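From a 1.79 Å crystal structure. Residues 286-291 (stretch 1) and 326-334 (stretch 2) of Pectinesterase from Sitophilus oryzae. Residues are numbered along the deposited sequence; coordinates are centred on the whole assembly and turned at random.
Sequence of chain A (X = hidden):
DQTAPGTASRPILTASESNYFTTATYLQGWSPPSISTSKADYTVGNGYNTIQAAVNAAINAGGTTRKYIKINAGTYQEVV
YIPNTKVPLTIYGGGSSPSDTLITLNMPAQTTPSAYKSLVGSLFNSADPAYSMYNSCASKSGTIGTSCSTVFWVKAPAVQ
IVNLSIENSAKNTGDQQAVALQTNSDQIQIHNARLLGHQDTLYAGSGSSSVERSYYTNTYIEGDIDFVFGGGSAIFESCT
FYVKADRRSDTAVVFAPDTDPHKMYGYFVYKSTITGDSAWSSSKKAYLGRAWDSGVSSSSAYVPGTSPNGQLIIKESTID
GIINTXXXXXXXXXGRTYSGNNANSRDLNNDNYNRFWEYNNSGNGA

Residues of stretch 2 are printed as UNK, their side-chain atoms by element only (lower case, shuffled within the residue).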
# COMPACT_ATOMS: atom_id res chain seq x y z
N ALA A 286 2.66 9.23 17.01
CA ALA A 286 2.71 8.55 15.73
C ALA A 286 3.94 9.04 14.96
O ALA A 286 4.36 10.21 15.08
CB ALA A 286 1.45 8.81 14.94
N TYR A 287 4.51 8.14 14.17
CA TYR A 287 5.58 8.50 13.24
C TYR A 287 5.10 8.43 11.79
O TYR A 287 4.28 7.60 11.43
CB TYR A 287 6.76 7.62 13.42
CG TYR A 287 7.34 7.70 14.81
CD1 TYR A 287 8.25 8.70 15.14
CD2 TYR A 287 6.98 6.78 15.78
CE1 TYR A 287 8.80 8.77 16.41
CE2 TYR A 287 7.53 6.84 17.06
CZ TYR A 287 8.43 7.84 17.36
OH TYR A 287 8.95 7.89 18.61
N LEU A 288 5.63 9.32 10.97
CA LEU A 288 5.35 9.28 9.55
C LEU A 288 5.93 8.02 8.89
O LEU A 288 5.34 7.50 7.95
CB LEU A 288 5.92 10.53 8.87
CG LEU A 288 5.25 11.85 9.23
CD1 LEU A 288 5.96 13.00 8.52
CD2 LEU A 288 3.75 11.87 8.91
N GLY A 289 7.07 7.54 9.37
CA GLY A 289 7.68 6.41 8.71
C GLY A 289 8.87 5.77 9.40
O GLY A 289 9.45 6.33 10.35
N ARG A 290 9.18 4.56 8.93
CA ARG A 290 10.42 3.88 9.23
C ARG A 290 10.80 2.99 8.05
O ARG A 290 9.96 2.57 7.27
CB ARG A 290 10.29 3.02 10.49
CG ARG A 290 9.39 1.80 10.37
CD ARG A 290 9.28 1.11 11.72
NE ARG A 290 8.36 -0.01 11.70
CZ ARG A 290 8.35 -1.01 12.59
NH1 ARG A 290 9.19 -1.03 13.61
NH2 ARG A 290 7.49 -2.00 12.46
N ALA A 291 12.08 2.70 7.94
CA ALA A 291 12.56 1.87 6.86
C ALA A 291 12.19 0.42 7.15
O ALA A 291 12.40 -0.06 8.29
CB ALA A 291 14.06 2.02 6.71
N UNK A 326 9.17 17.02 16.03
CA UNK A 326 10.64 17.15 15.99
C UNK A 326 11.34 15.95 15.31
O UNK A 326 12.42 16.12 14.74
c UNK A 326 11.22 17.31 17.40
o UNK A 326 10.34 18.03 18.24
N UNK A 327 10.72 14.76 15.40
CA UNK A 327 11.32 13.51 14.93
C UNK A 327 10.29 12.50 14.43
O UNK A 327 10.01 11.49 15.09
N UNK A 328 9.72 12.78 13.24
CA UNK A 328 8.65 11.98 12.65
C UNK A 328 9.09 10.65 12.01
O UNK A 328 8.24 9.88 11.56
c UNK A 328 10.16 13.87 12.37
c UNK A 328 8.07 12.92 11.58
c UNK A 328 9.16 13.87 11.26
N UNK A 329 10.40 10.38 11.98
CA UNK A 329 10.94 9.19 11.35
C UNK A 329 11.64 8.33 12.40
O UNK A 329 12.54 8.81 13.08
c UNK A 329 8.71 9.54 6.94
c UNK A 329 11.51 10.58 9.32
c UNK A 329 8.68 10.76 6.22
c UNK A 329 9.62 9.36 7.99
c UNK A 329 9.51 11.81 6.54
n UNK A 329 11.34 12.48 8.12
c UNK A 329 10.47 10.42 8.34
c UNK A 329 12.00 11.84 9.14
c UNK A 329 11.97 9.60 10.32
c UNK A 329 10.41 11.62 7.59
N UNK A 330 11.24 7.07 12.53
CA UNK A 330 11.78 6.24 13.61
C UNK A 330 12.67 5.06 13.14
O UNK A 330 12.98 4.93 11.95
c UNK A 330 9.76 4.73 13.89
o UNK A 330 11.22 5.19 15.73
c UNK A 330 10.65 5.76 14.56
N UNK A 331 13.10 4.24 14.09
CA UNK A 331 14.07 3.19 13.83
C UNK A 331 13.57 2.20 12.78
O UNK A 331 12.40 1.82 12.80
c UNK A 331 15.45 1.41 14.93
o UNK A 331 14.84 3.39 16.10
c UNK A 331 14.38 2.44 15.14
N UNK A 332 14.46 1.79 11.88
CA UNK A 332 14.11 0.76 10.88
C UNK A 332 13.79 -0.58 11.54
O UNK A 332 14.21 -0.86 12.68
c UNK A 332 15.23 0.58 9.86
N UNK A 333 13.06 -1.42 10.80
CA UNK A 333 12.68 -2.77 11.27
C UNK A 333 13.88 -3.63 11.69
O UNK A 333 13.73 -4.55 12.53
c UNK A 333 10.62 -2.75 9.84
c UNK A 333 11.89 -3.51 10.19
o UNK A 333 12.71 -3.69 9.02
N UNK A 334 15.05 -3.34 11.11
CA UNK A 334 16.31 -4.00 11.42
C UNK A 334 16.98 -3.54 12.72
O UNK A 334 17.90 -4.21 13.22
o UNK A 334 17.61 -2.38 10.12
c UNK A 334 17.29 -3.76 10.27
O HOH W 1 10.70 1.20 14.93
O HOH W 2 14.11 4.16 9.56

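Position 326 has one side-chain carbon followed by one oxygen. It touches nothing on stretch 1. A single hydroxyl on one carbon makes it Ser 326.

Position 327 has no side-chain atoms. Its carbonyl O lies 3.3 Å from CE1 of Tyr 287, at the edge of the ring. It is Gly 327.

Position 328 has three carbons that close a ring onto the backbone N. CD1 of Leu 288 packs 3.7 Å from its CB. The closed ring identifies Pro 328. Its O accepts two weak bonds, from Leu 288 N at 2.7 Å and from Gly 289 N at 3.4 Å.

Position 329 has one carbon leading to fused five- and six-membered rings of eight carbons and one nitrogen. CB of Leu 288 sits over one face of the rings, 3.5 Å from the nearest carbon of the six-membered ring of position 329. This is an indole, so the residue is Trp 329; that carbon is CZ3. An ideal CB on Gly 289 would fall 2.8 Å from CZ3 of Trp 329, a clash, so the bare glycine leaves space for the ring.

Position 330 has one carbon bearing one oxygen and one carbon. Its CB lies over a face of the Tyr 287 ring, 3.7 Å from the centroid and close to the ring normal. The pattern of two carbons and one oxygen, branched at CB, fits Thr 330. Its N donates to Gly 289 O at 2.9 Å.

Position 331 has the same branched set, but CA-to-CB points away from stretch 1. It is Thr 331. A water bridges its O, at 2.8 Å, and NH1 of Arg 290, at 3.0 Å.

Position 332 has one carbon alone. That CB meets CB of Ala 291 at 3.7 Å. It is Ala 332.

Position 333 again has one carbon bearing one oxygen and one carbon. The terminal carbon of position 333 lies over a face of the Arg 290 guanidinium, 4.0 Å from CZ. It is Thr 333, and that carbon is CG2.

Position 334 has one carbon then one oxygen and does not touch stretch 1. It is Ser 334.

The contact buries 610 Å², both sides summed. Gly 289 and Trp 329 form a parallel bridge. The well-aligned backbone bonds are Thr 330 N to Gly 289 O and Thr 333 N to Ala 291 O, the latter also 2.9 Å. A second water links Ala 291 N and Thr 330 O. Tyr 287 packs on Thr 330 and Leu 288 on Pro 328 and Trp 329.

Stretch 2, residues 326-334: SGPWTTATS
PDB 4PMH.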